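Long-range contacts in transcriptional regulator (Pyrococcus horikoshii, PDB 1UDD), which is an all-helical TenA homologue of the TENA/THI-4/PQQC family that assembles from four chains: residues Arg55-Ile60 with Glu74-Glu79; Leu130-Pro135 with Arg194-Thr199; Pro135-Tyr140 with Asn169-Leu174. One frame throughout, in Å; residues are numbered along the deposited sequence.

Contact 1: Arg55-Ile60 with Glu74-Glu79; sequences RALAVI and ELARDE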
loop_
_atom_site.group_PDB
_atom_site.type_symbol
_atom_site.label_atom_id
_atom_site.label_comp_id
_atom_site.label_asym_id
_atom_site.label_seq_id
_atom_site.Cartn_x
_atom_site.Cartn_y
_atom_site.Cartn_z
ATOM N N ARG A 55 -5.046 -8.638 -8.443
ATOM C CA ARG A 55 -4.664 -7.798 -7.309
ATOM C C ARG A 55 -3.444 -6.968 -7.626
ATOM O O ARG A 55 -3.399 -5.778 -7.309
ATOM C CB ARG A 55 -4.335 -8.625 -6.055
ATOM C CG ARG A 55 -5.528 -9.183 -5.323
ATOM C CD ARG A 55 -5.130 -9.930 -4.029
ATOM N NE ARG A 55 -6.203 -10.850 -3.686
ATOM C CZ ARG A 55 -7.375 -10.459 -3.213
ATOM N NH1 ARG A 55 -7.596 -9.170 -3.006
ATOM N NH2 ARG A 55 -8.346 -11.346 -3.025
ATOM N N ALA A 56 -2.438 -7.595 -8.232
ATOM C CA ALA A 56 -1.211 -6.868 -8.536
ATOM C C ALA A 56 -1.478 -5.775 -9.576
ATOM O O ALA A 56 -0.961 -4.658 -9.455
ATOM C CB ALA A 56 -0.109 -7.840 -9.013
ATOM N N LEU A 57 -2.303 -6.080 -10.577
ATOM C CA LEU A 57 -2.619 -5.077 -11.585
ATOM C C LEU A 57 -3.346 -3.897 -10.963
ATOM O O LEU A 57 -3.105 -2.746 -11.347
ATOM C CB LEU A 57 -3.472 -5.669 -12.704
ATOM C CG LEU A 57 -2.664 -6.536 -13.684
ATOM C CD1 LEU A 57 -3.608 -7.362 -14.568
ATOM C CD2 LEU A 57 -1.761 -5.653 -14.511
ATOM N N ALA A 58 -4.223 -4.179 -9.993
ATOM C CA ALA A 58 -4.972 -3.111 -9.344
ATOM C C ALA A 58 -3.997 -2.173 -8.608
ATOM O O ALA A 58 -4.095 -0.959 -8.729
ATOM C CB ALA A 58 -6.002 -3.696 -8.364
ATOM N N VAL A 59 -3.062 -2.733 -7.847
ATOM C CA VAL A 59 -2.101 -1.884 -7.135
ATOM C C VAL A 59 -1.266 -1.056 -8.131
ATOM O O VAL A 59 -1.101 0.155 -7.964
ATOM C CB VAL A 59 -1.157 -2.713 -6.246
ATOM C CG1 VAL A 59 -0.102 -1.808 -5.641
ATOM C CG2 VAL A 59 -1.956 -3.412 -5.157
ATOM N N ILE A 60 -0.739 -1.696 -9.168
ATOM C CA ILE A 60 0.035 -0.945 -10.155
ATOM C C ILE A 60 -0.831 0.193 -10.715
ATOM O O ILE A 60 -0.397 1.351 -10.790
ATOM C CB ILE A 60 0.500 -1.842 -11.319
ATOM C CG1 ILE A 60 1.476 -2.896 -10.799
ATOM C CG2 ILE A 60 1.165 -0.982 -12.410
ATOM C CD1 ILE A 60 1.951 -3.850 -11.867
ATOM N N GLU A 74 -8.246 -1.694 -16.876
ATOM C CA GLU A 74 -9.023 -2.416 -17.890
ATOM C C GLU A 74 -8.545 -3.857 -17.976
ATOM O O GLU A 74 -9.341 -4.799 -18.116
ATOM C CB GLU A 74 -8.840 -1.768 -19.264
ATOM C CG GLU A 74 -9.544 -2.509 -20.421
ATOM C CD GLU A 74 -11.066 -2.358 -20.366
ATOM O OE1 GLU A 74 -11.528 -1.294 -19.912
ATOM O OE2 GLU A 74 -11.797 -3.286 -20.783
ATOM N N LEU A 75 -7.226 -4.011 -17.902
ATOM C CA LEU A 75 -6.577 -5.310 -17.956
ATOM C C LEU A 75 -6.926 -6.095 -16.682
ATOM O O LEU A 75 -7.163 -7.312 -16.723
ATOM C CB LEU A 75 -5.064 -5.094 -18.060
ATOM C CG LEU A 75 -4.122 -6.207 -18.515
ATOM C CD1 LEU A 75 -4.551 -6.732 -19.883
ATOM C CD2 LEU A 75 -2.697 -5.642 -18.584
ATOM N N ALA A 76 -6.959 -5.394 -15.552
ATOM C CA ALA A 76 -7.283 -6.034 -14.281
ATOM C C ALA A 76 -8.745 -6.467 -14.328
ATOM O O ALA A 76 -9.091 -7.556 -13.877
ATOM C CB ALA A 76 -7.064 -5.066 -13.128
ATOM N N ARG A 77 -9.585 -5.596 -14.882
ATOM C CA ARG A 77 -11.024 -5.836 -15.001
ATOM C C ARG A 77 -11.295 -7.061 -15.884
ATOM O O ARG A 77 -12.091 -7.921 -15.528
ATOM C CB ARG A 77 -11.705 -4.582 -15.569
ATOM C CG ARG A 77 -13.206 -4.691 -15.771
ATOM C CD ARG A 77 -13.515 -5.176 -17.174
ATOM N NE ARG A 77 -14.945 -5.193 -17.445
ATOM C CZ ARG A 77 -15.470 -5.402 -18.647
ATOM N NH1 ARG A 77 -14.680 -5.612 -19.693
ATOM N NH2 ARG A 77 -16.786 -5.395 -18.807
ATOM N N ASP A 78 -10.608 -7.147 -17.020
ATOM C CA ASP A 78 -10.770 -8.278 -17.917
ATOM C C ASP A 78 -10.344 -9.581 -17.269
ATOM O O ASP A 78 -10.929 -10.627 -17.543
ATOM C CB ASP A 78 -9.968 -8.066 -19.191
ATOM C CG ASP A 78 -10.562 -6.998 -20.073
ATOM O OD1 ASP A 78 -11.657 -6.488 -19.747
ATOM O OD2 ASP A 78 -9.931 -6.673 -21.096
ATOM N N GLU A 79 -9.323 -9.536 -16.421
ATOM C CA GLU A 79 -8.878 -10.756 -15.752
ATOM C C GLU A 79 -10.010 -11.354 -14.941
ATOM O O GLU A 79 -10.210 -12.559 -14.953
ATOM C CB GLU A 79 -7.721 -10.498 -14.783
ATOM C CG GLU A 79 -6.336 -10.749 -15.336
ATOM C CD GLU A 79 -6.165 -12.136 -15.916
ATOM O OE1 GLU A 79 -6.053 -13.132 -15.161
ATOM O OE2 GLU A 79 -6.145 -12.225 -17.149
#

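Contact 2: Leu130-Pro135 with Arg194-Thr199; sequences LTALLP and RRIFIT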
loop_
_atom_site.group_PDB
_atom_site.type_symbol
_atom_site.label_atom_id
_atom_site.label_comp_id
_atom_site.label_asym_id
_atom_site.label_seq_id
_atom_site.Cartn_x
_atom_site.Cartn_y
_atom_site.Cartn_z
ATOM N N LEU A 130 5.188 -3.881 -13.321
ATOM C CA LEU A 130 4.909 -4.538 -14.591
ATOM C C LEU A 130 5.954 -5.600 -14.925
ATOM O O LEU A 130 5.622 -6.687 -15.425
ATOM C CB LEU A 130 4.839 -3.491 -15.711
ATOM C CG LEU A 130 3.655 -2.535 -15.608
ATOM C CD1 LEU A 130 3.785 -1.428 -16.672
ATOM C CD2 LEU A 130 2.347 -3.323 -15.788
ATOM N N THR A 131 7.216 -5.302 -14.642
ATOM C CA THR A 131 8.285 -6.258 -14.905
ATOM C C THR A 131 8.052 -7.537 -14.093
ATOM O O THR A 131 8.444 -8.633 -14.512
ATOM C CB THR A 131 9.679 -5.656 -14.559
ATOM O OG1 THR A 131 9.899 -4.492 -15.362
ATOM C CG2 THR A 131 10.817 -6.674 -14.851
ATOM N N ALA A 132 7.405 -7.417 -12.938
ATOM C CA ALA A 132 7.153 -8.618 -12.143
ATOM C C ALA A 132 6.059 -9.465 -12.787
ATOM O O ALA A 132 5.902 -10.633 -12.452
ATOM C CB ALA A 132 6.764 -8.258 -10.738
ATOM N N LEU A 133 5.322 -8.873 -13.722
ATOM C CA LEU A 133 4.241 -9.582 -14.405
ATOM C C LEU A 133 4.600 -10.027 -15.824
ATOM O O LEU A 133 3.876 -10.812 -16.440
ATOM C CB LEU A 133 3.004 -8.693 -14.488
ATOM C CG LEU A 133 2.501 -8.043 -13.199
ATOM C CD1 LEU A 133 1.197 -7.274 -13.498
ATOM C CD2 LEU A 133 2.275 -9.106 -12.129
ATOM N N LEU A 134 5.713 -9.527 -16.344
ATOM C CA LEU A 134 6.128 -9.846 -17.705
ATOM C C LEU A 134 6.459 -11.329 -17.903
ATOM O O LEU A 134 6.045 -11.938 -18.896
ATOM C CB LEU A 134 7.309 -8.954 -18.097
ATOM C CG LEU A 134 7.658 -8.900 -19.585
ATOM C CD1 LEU A 134 6.428 -8.466 -20.411
ATOM C CD2 LEU A 134 8.795 -7.935 -19.772
ATOM N N PRO A 135 7.208 -11.940 -16.968
ATOM C CA PRO A 135 7.484 -13.360 -17.204
ATOM C C PRO A 135 6.153 -14.085 -17.410
ATOM O O PRO A 135 6.033 -14.945 -18.278
ATOM C CB PRO A 135 8.200 -13.790 -15.933
ATOM C CG PRO A 135 8.946 -12.505 -15.527
ATOM C CD PRO A 135 7.908 -11.439 -15.768
ATOM N N ARG A 194 16.193 -6.695 -13.617
ATOM C CA ARG A 194 16.747 -8.006 -13.887
ATOM C C ARG A 194 16.385 -9.006 -12.792
ATOM O O ARG A 194 15.864 -10.086 -13.089
ATOM C CB ARG A 194 18.278 -7.927 -14.062
ATOM C CG ARG A 194 18.936 -9.282 -14.263
ATOM C CD ARG A 194 20.454 -9.201 -14.494
ATOM N NE ARG A 194 21.165 -8.352 -13.535
ATOM C CZ ARG A 194 21.008 -8.385 -12.209
ATOM N NH1 ARG A 194 20.148 -9.224 -11.645
ATOM N NH2 ARG A 194 21.727 -7.577 -11.437
ATOM N N ARG A 195 16.642 -8.647 -11.535
ATOM C CA ARG A 195 16.329 -9.538 -10.409
ATOM C C ARG A 195 14.822 -9.829 -10.336
ATOM O O ARG A 195 14.404 -10.956 -10.073
ATOM C CB ARG A 195 16.787 -8.914 -9.086
ATOM C CG ARG A 195 18.210 -8.365 -9.106
ATOM C CD ARG A 195 18.740 -8.064 -7.693
ATOM N NE ARG A 195 19.120 -6.657 -7.549
ATOM C CZ ARG A 195 18.338 -5.718 -7.019
ATOM N NH1 ARG A 195 17.127 -6.027 -6.563
ATOM N NH2 ARG A 195 18.756 -4.460 -6.967
ATOM N N ILE A 196 14.002 -8.808 -10.567
ATOM C CA ILE A 196 12.554 -9.008 -10.526
ATOM C C ILE A 196 12.120 -9.984 -11.615
ATOM O O ILE A 196 11.352 -10.920 -11.355
ATOM C CB ILE A 196 11.783 -7.699 -10.745
ATOM C CG1 ILE A 196 11.942 -6.778 -9.534
ATOM C CG2 ILE A 196 10.301 -8.010 -10.932
ATOM C CD1 ILE A 196 11.521 -5.340 -9.801
ATOM N N PHE A 197 12.616 -9.763 -12.831
ATOM C CA PHE A 197 12.270 -10.607 -13.968
ATOM C C PHE A 197 12.777 -12.039 -13.762
ATOM O O PHE A 197 12.096 -12.998 -14.113
ATOM C CB PHE A 197 12.885 -10.050 -15.259
ATOM C CG PHE A 197 12.301 -10.644 -16.525
ATOM C CD1 PHE A 197 11.166 -10.084 -17.114
ATOM C CD2 PHE A 197 12.887 -11.762 -17.125
ATOM C CE1 PHE A 197 10.615 -10.631 -18.298
ATOM C CE2 PHE A 197 12.358 -12.315 -18.294
ATOM C CZ PHE A 197 11.214 -11.744 -18.885
ATOM N N ILE A 198 13.980 -12.187 -13.214
ATOM C CA ILE A 198 14.511 -13.525 -12.996
ATOM C C ILE A 198 13.720 -14.258 -11.911
ATOM O O ILE A 198 13.493 -15.473 -11.989
ATOM C CB ILE A 198 16.010 -13.481 -12.622
ATOM C CG1 ILE A 198 16.837 -13.247 -13.889
ATOM C CG2 ILE A 198 16.432 -14.800 -11.964
ATOM C CD1 ILE A 198 18.345 -13.093 -13.644
ATOM N N THR A 199 13.291 -13.517 -10.899
ATOM C CA THR A 199 12.487 -14.111 -9.824
ATOM C C THR A 199 11.172 -14.609 -10.415
ATOM O O THR A 199 10.736 -15.729 -10.141
ATOM C CB THR A 199 12.162 -13.067 -8.726
ATOM O OG1 THR A 199 13.379 -12.654 -8.093
ATOM C CG2 THR A 199 11.197 -13.642 -7.684
#

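Contact 3: Pro135-Tyr140 with Asn169-Leu174; sequences PCFWSY and NEYLNL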
loop_
_atom_site.group_PDB
_atom_site.type_symbol
_atom_site.label_atom_id
_atom_site.label_comp_id
_atom_site.label_asym_id
_atom_site.label_seq_id
_atom_site.Cartn_x
_atom_site.Cartn_y
_atom_site.Cartn_z
ATOM N N PRO A 135 7.208 -11.940 -16.968
ATOM C CA PRO A 135 7.484 -13.360 -17.204
ATOM C C PRO A 135 6.153 -14.085 -17.410
ATOM O O PRO A 135 6.033 -14.945 -18.278
ATOM C CB PRO A 135 8.200 -13.790 -15.933
ATOM C CG PRO A 135 8.946 -12.505 -15.527
ATOM C CD PRO A 135 7.908 -11.439 -15.768
ATOM N N CYS A 136 5.146 -13.719 -16.622
ATOM C CA CYS A 136 3.821 -14.340 -16.759
ATOM C C CYS A 136 3.272 -14.203 -18.173
ATOM O O CYS A 136 3.157 -15.186 -18.906
ATOM C CB CYS A 136 2.820 -13.714 -15.789
ATOM S SG CYS A 136 1.087 -14.003 -16.273
ATOM N N PHE A 137 2.935 -12.977 -18.554
ATOM C CA PHE A 137 2.373 -12.713 -19.879
ATOM C C PHE A 137 3.269 -13.181 -21.039
ATOM O O PHE A 137 2.809 -13.862 -21.952
ATOM C CB PHE A 137 2.089 -11.211 -20.056
ATOM C CG PHE A 137 0.923 -10.694 -19.246
ATOM C CD1 PHE A 137 1.079 -10.345 -17.910
ATOM C CD2 PHE A 137 -0.331 -10.524 -19.835
ATOM C CE1 PHE A 137 0.000 -9.830 -17.170
ATOM C CE2 PHE A 137 -1.411 -10.011 -19.106
ATOM C CZ PHE A 137 -1.245 -9.663 -17.774
ATOM N N TRP A 138 4.551 -12.834 -20.978
ATOM C CA TRP A 138 5.495 -13.156 -22.046
ATOM C C TRP A 138 5.832 -14.637 -22.233
ATOM O O TRP A 138 5.767 -15.144 -23.354
ATOM C CB TRP A 138 6.771 -12.329 -21.850
ATOM C CG TRP A 138 7.690 -12.261 -23.038
ATOM C CD1 TRP A 138 7.493 -12.814 -24.283
ATOM C CD2 TRP A 138 8.965 -11.610 -23.086
ATOM N NE1 TRP A 138 8.572 -12.547 -25.097
ATOM C CE2 TRP A 138 9.489 -11.809 -24.389
ATOM C CE3 TRP A 138 9.721 -10.879 -22.152
ATOM C CZ2 TRP A 138 10.737 -11.299 -24.782
ATOM C CZ3 TRP A 138 10.966 -10.371 -22.545
ATOM C CH2 TRP A 138 11.457 -10.585 -23.850
ATOM N N SER A 139 6.178 -15.334 -21.154
ATOM C CA SER A 139 6.510 -16.744 -21.263
ATOM C C SER A 139 5.369 -17.600 -21.822
ATOM O O SER A 139 5.620 -18.554 -22.535
ATOM C CB SER A 139 6.937 -17.308 -19.906
ATOM O OG SER A 139 5.830 -17.459 -19.037
ATOM N N TYR A 140 4.124 -17.275 -21.494
ATOM C CA TYR A 140 3.000 -18.062 -21.992
ATOM C C TYR A 140 2.892 -17.959 -23.508
ATOM O O TYR A 140 2.507 -18.921 -24.182
ATOM C CB TYR A 140 1.686 -17.620 -21.325
ATOM C CG TYR A 140 1.376 -18.400 -20.059
ATOM C CD1 TYR A 140 2.250 -18.383 -18.962
ATOM C CD2 TYR A 140 0.250 -19.225 -19.989
ATOM C CE1 TYR A 140 2.005 -19.186 -17.830
ATOM C CE2 TYR A 140 0.003 -20.025 -18.875
ATOM C CZ TYR A 140 0.876 -20.005 -17.805
ATOM O OH TYR A 140 0.621 -20.819 -16.723
ATOM N N ASN A 169 -3.268 -12.856 -32.246
ATOM C CA ASN A 169 -2.648 -11.548 -32.432
ATOM C C ASN A 169 -2.947 -10.633 -31.267
ATOM O O ASN A 169 -2.125 -9.804 -30.888
ATOM C CB ASN A 169 -3.141 -10.866 -33.721
ATOM C CG ASN A 169 -2.617 -11.532 -34.980
ATOM O OD1 ASN A 169 -1.476 -11.998 -35.021
ATOM N ND2 ASN A 169 -3.442 -11.561 -36.024
ATOM N N GLU A 170 -4.145 -10.771 -30.717
ATOM C CA GLU A 170 -4.556 -9.948 -29.604
ATOM C C GLU A 170 -3.666 -10.213 -28.390
ATOM O O GLU A 170 -3.212 -9.280 -27.726
ATOM C CB GLU A 170 -6.022 -10.235 -29.238
ATOM C CG GLU A 170 -7.034 -9.983 -30.351
ATOM C CD GLU A 170 -6.970 -11.022 -31.469
ATOM O OE1 GLU A 170 -7.262 -12.213 -31.207
ATOM O OE2 GLU A 170 -6.626 -10.642 -32.611
ATOM N N TYR A 171 -3.425 -11.484 -28.096
ATOM C CA TYR A 171 -2.606 -11.823 -26.946
ATOM C C TYR A 171 -1.182 -11.363 -27.193
ATOM O O TYR A 171 -0.529 -10.816 -26.301
ATOM C CB TYR A 171 -2.620 -13.326 -26.676
ATOM C CG TYR A 171 -1.932 -13.642 -25.370
ATOM C CD1 TYR A 171 -2.568 -13.395 -24.153
ATOM C CD2 TYR A 171 -0.595 -14.046 -25.349
ATOM C CE1 TYR A 171 -1.886 -13.531 -22.939
ATOM C CE2 TYR A 171 0.096 -14.180 -24.149
ATOM C CZ TYR A 171 -0.552 -13.918 -22.948
ATOM O OH TYR A 171 0.151 -14.001 -21.772
ATOM N N LEU A 172 -0.712 -11.583 -28.419
ATOM C CA LEU A 172 0.630 -11.186 -28.808
ATOM C C LEU A 172 0.793 -9.674 -28.774
ATOM O O LEU A 172 1.860 -9.161 -28.418
ATOM C CB LEU A 172 0.945 -11.687 -30.216
ATOM C CG LEU A 172 1.139 -13.196 -30.363
ATOM C CD1 LEU A 172 1.408 -13.534 -31.831
ATOM C CD2 LEU A 172 2.303 -13.637 -29.490
ATOM N N ASN A 173 -0.258 -8.954 -29.152
ATOM C CA ASN A 173 -0.177 -7.503 -29.162
ATOM C C ASN A 173 -0.181 -6.950 -27.749
ATOM O O ASN A 173 0.452 -5.935 -27.489
ATOM C CB ASN A 173 -1.320 -6.912 -29.994
ATOM C CG ASN A 173 -1.049 -6.996 -31.496
ATOM O OD1 ASN A 173 -1.917 -6.699 -32.316
ATOM N ND2 ASN A 173 0.173 -7.393 -31.857
ATOM N N LEU A 174 -0.881 -7.633 -26.844
ATOM C CA LEU A 174 -0.950 -7.227 -25.443
ATOM C C LEU A 174 0.443 -7.347 -24.809
ATOM O O LEU A 174 0.925 -6.418 -24.151
ATOM C CB LEU A 174 -1.940 -8.108 -24.672
ATOM C CG LEU A 174 -1.855 -7.996 -23.142
ATOM C CD1 LEU A 174 -2.118 -6.554 -22.719
ATOM C CD2 LEU A 174 -2.848 -8.945 -22.479
#

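Contact 1: Arg55-Ile60 with Glu74-Glu79
The helix segments Arg-55 to Ile-60 and Glu-74 to Glu-79 run antiparallel, with axes 8.6 Å apart and N-to-C directions 160° from each other. This is a helical hairpin of the all-helical TenA fold, made by helix 36-63 and the next helix in the chain, 68-79. The backbones come closest at Leu-57 and Ala-76, whose CA atoms are 5.5 Å apart. The small side chain of Ala-76 is consistent with so close an approach. Ala-76 CB sits 3.7 Å from Leu-57 CB, so the two side chains meet at their roots.

Leu-57 carries the largest share of the contact. Its CG lies anti to the carbonyl carbon (chi1 -76°). CD1 lies along the facing backbone, 3.9 Å from Ala-76 CA, and also reaches Leu-75 CG at 4.1 Å. CD2 comes near CD2 of Leu-75, whose side chain crosses that of Leu-57 obliquely. Glu-79 adds a looser touch, its aliphatic CG against Leu-57 CD1.

The charged groups of Glu-74, Arg-77 and Asp-78 take no part in this seam. Arg-77 forms a salt-bridge network with Asp-78 and, at longer range, Glu-74. It also pairs through NE with Glu-74 of the second subunit, and Glu-74 reaches Arg-77 of that subunit in turn. Ala-58 packs on Ala-58 of the same neighbour, so the hairpin borders a subunit interface. Within the network, Arg-77 NH1 meets Asp-78 OD1 at 3.1 Å, nearly along the C-O axis and close to the guanidinium plane.

Contact 2: Leu130-Pro135 with Arg194-Thr199
Apolar packing joins Leu-130 to Pro-135 with Arg-194 to Thr-199, two helix segments running roughly parallel at 33° with axes 7.8 Å apart. The closest fit is at Ala-132. Ile-196 puts its CG2 branch, anti to the backbone N, 3.4 Å from Ala-132 CA and 3.6 Å from Ala-132 CB. Thr-131 turns its methyl CG2 to the CB of Phe-197. Its hydroxyl OG1 bonds back to Ile-127 O in its own helix.

Aromatic packing centres on Phe-197. Its CG is anti to the backbone N (chi1 -165°), which brings the ring to the other helix. Pro-135 lies over one face in a CH-pi contact, with CG 3.8 Å from the ring centroid and displaced toward the rim. Leu-134 comes at the edge, its CD2 3.6 Å from Phe-197 CE1. Pro-135 has no N-H, and helix 126-146 is kinked there.

The seam is buried in the helical bundle. Leu-130 and Leu-133 face helix 36-63, and Ala-132 touches helix 108-123. Helix 169-183 packs on Thr-131 and Leu-134, while Leu-9 of helix 5-11 touches both Thr-131 and Phe-197.

Contact 3: Pro135-Tyr140 with Asn169-Leu174
Pro-135 opens the first segment at a kink in helix 126-146. Its carbonyl O accepts two bonds one turn on, from the N and the OG of Ser-139. The hydroxyl bond is 2.6 Å from Ser-139 OG to Pro-135 O, and its donor sits above the carbonyl plane. Cys-136 packs on Tyr-49 and Leu-53 of helix 36-63 and also touches Glu-204 of helix 190-213.

Phe-137 makes the main link to Asn-169 to Leu-174. Its backbone O accepts a hydrogen bond of 2.7 Å from Tyr-171 OH. The hydroxyl lies in the carbonyl plane on a lone pair, at a C=O...donor angle of 111°. Tyr-171 CG is anti to the backbone N (chi1 -172°), which carries the ring across to the facing helix. There the O of Phe-137 lies at the ring's edge, and the two aromatic side chains cross at about a right angle. Phe-137 CE2 also packs 3.8 Å from Leu-174 CD2.

This joins two helices of the TenA-family bundle. Their segments cross at 137° with axes 10.1 Å apart, a spacing bridged by large side chains.

Trp-138 points away from the second segment, and its ring forms a cation-pi pair with Arg-179. Tyr-140 offers only its root, with CB 4.0 Å from Tyr-171 OH. Its ring leads off, and its own OH bonds to Tyr-42 OH.

The three contacts lie 14 to 17 Å apart, centre to centre, in one helical bundle. Contact 1 comes first along the chain and closes before the others open. Contact 3 is nested in the loop closed by contact 2. Both use helix 126-146 and share Pro-135; their partner helices, 169-183 and 190-213, follow each other. Side chains join the contacts. Leu-57 and Ile-60 of contact 1 pack on Leu-133 of contact 2, and Phe-197 touches Trp-138 of contact 3. Helix 126-146 thus packs against the hairpin beside the second subunit and against both later helices. Leu-75 with Leu-174 adds a direct link from the hairpin to helix 169-183.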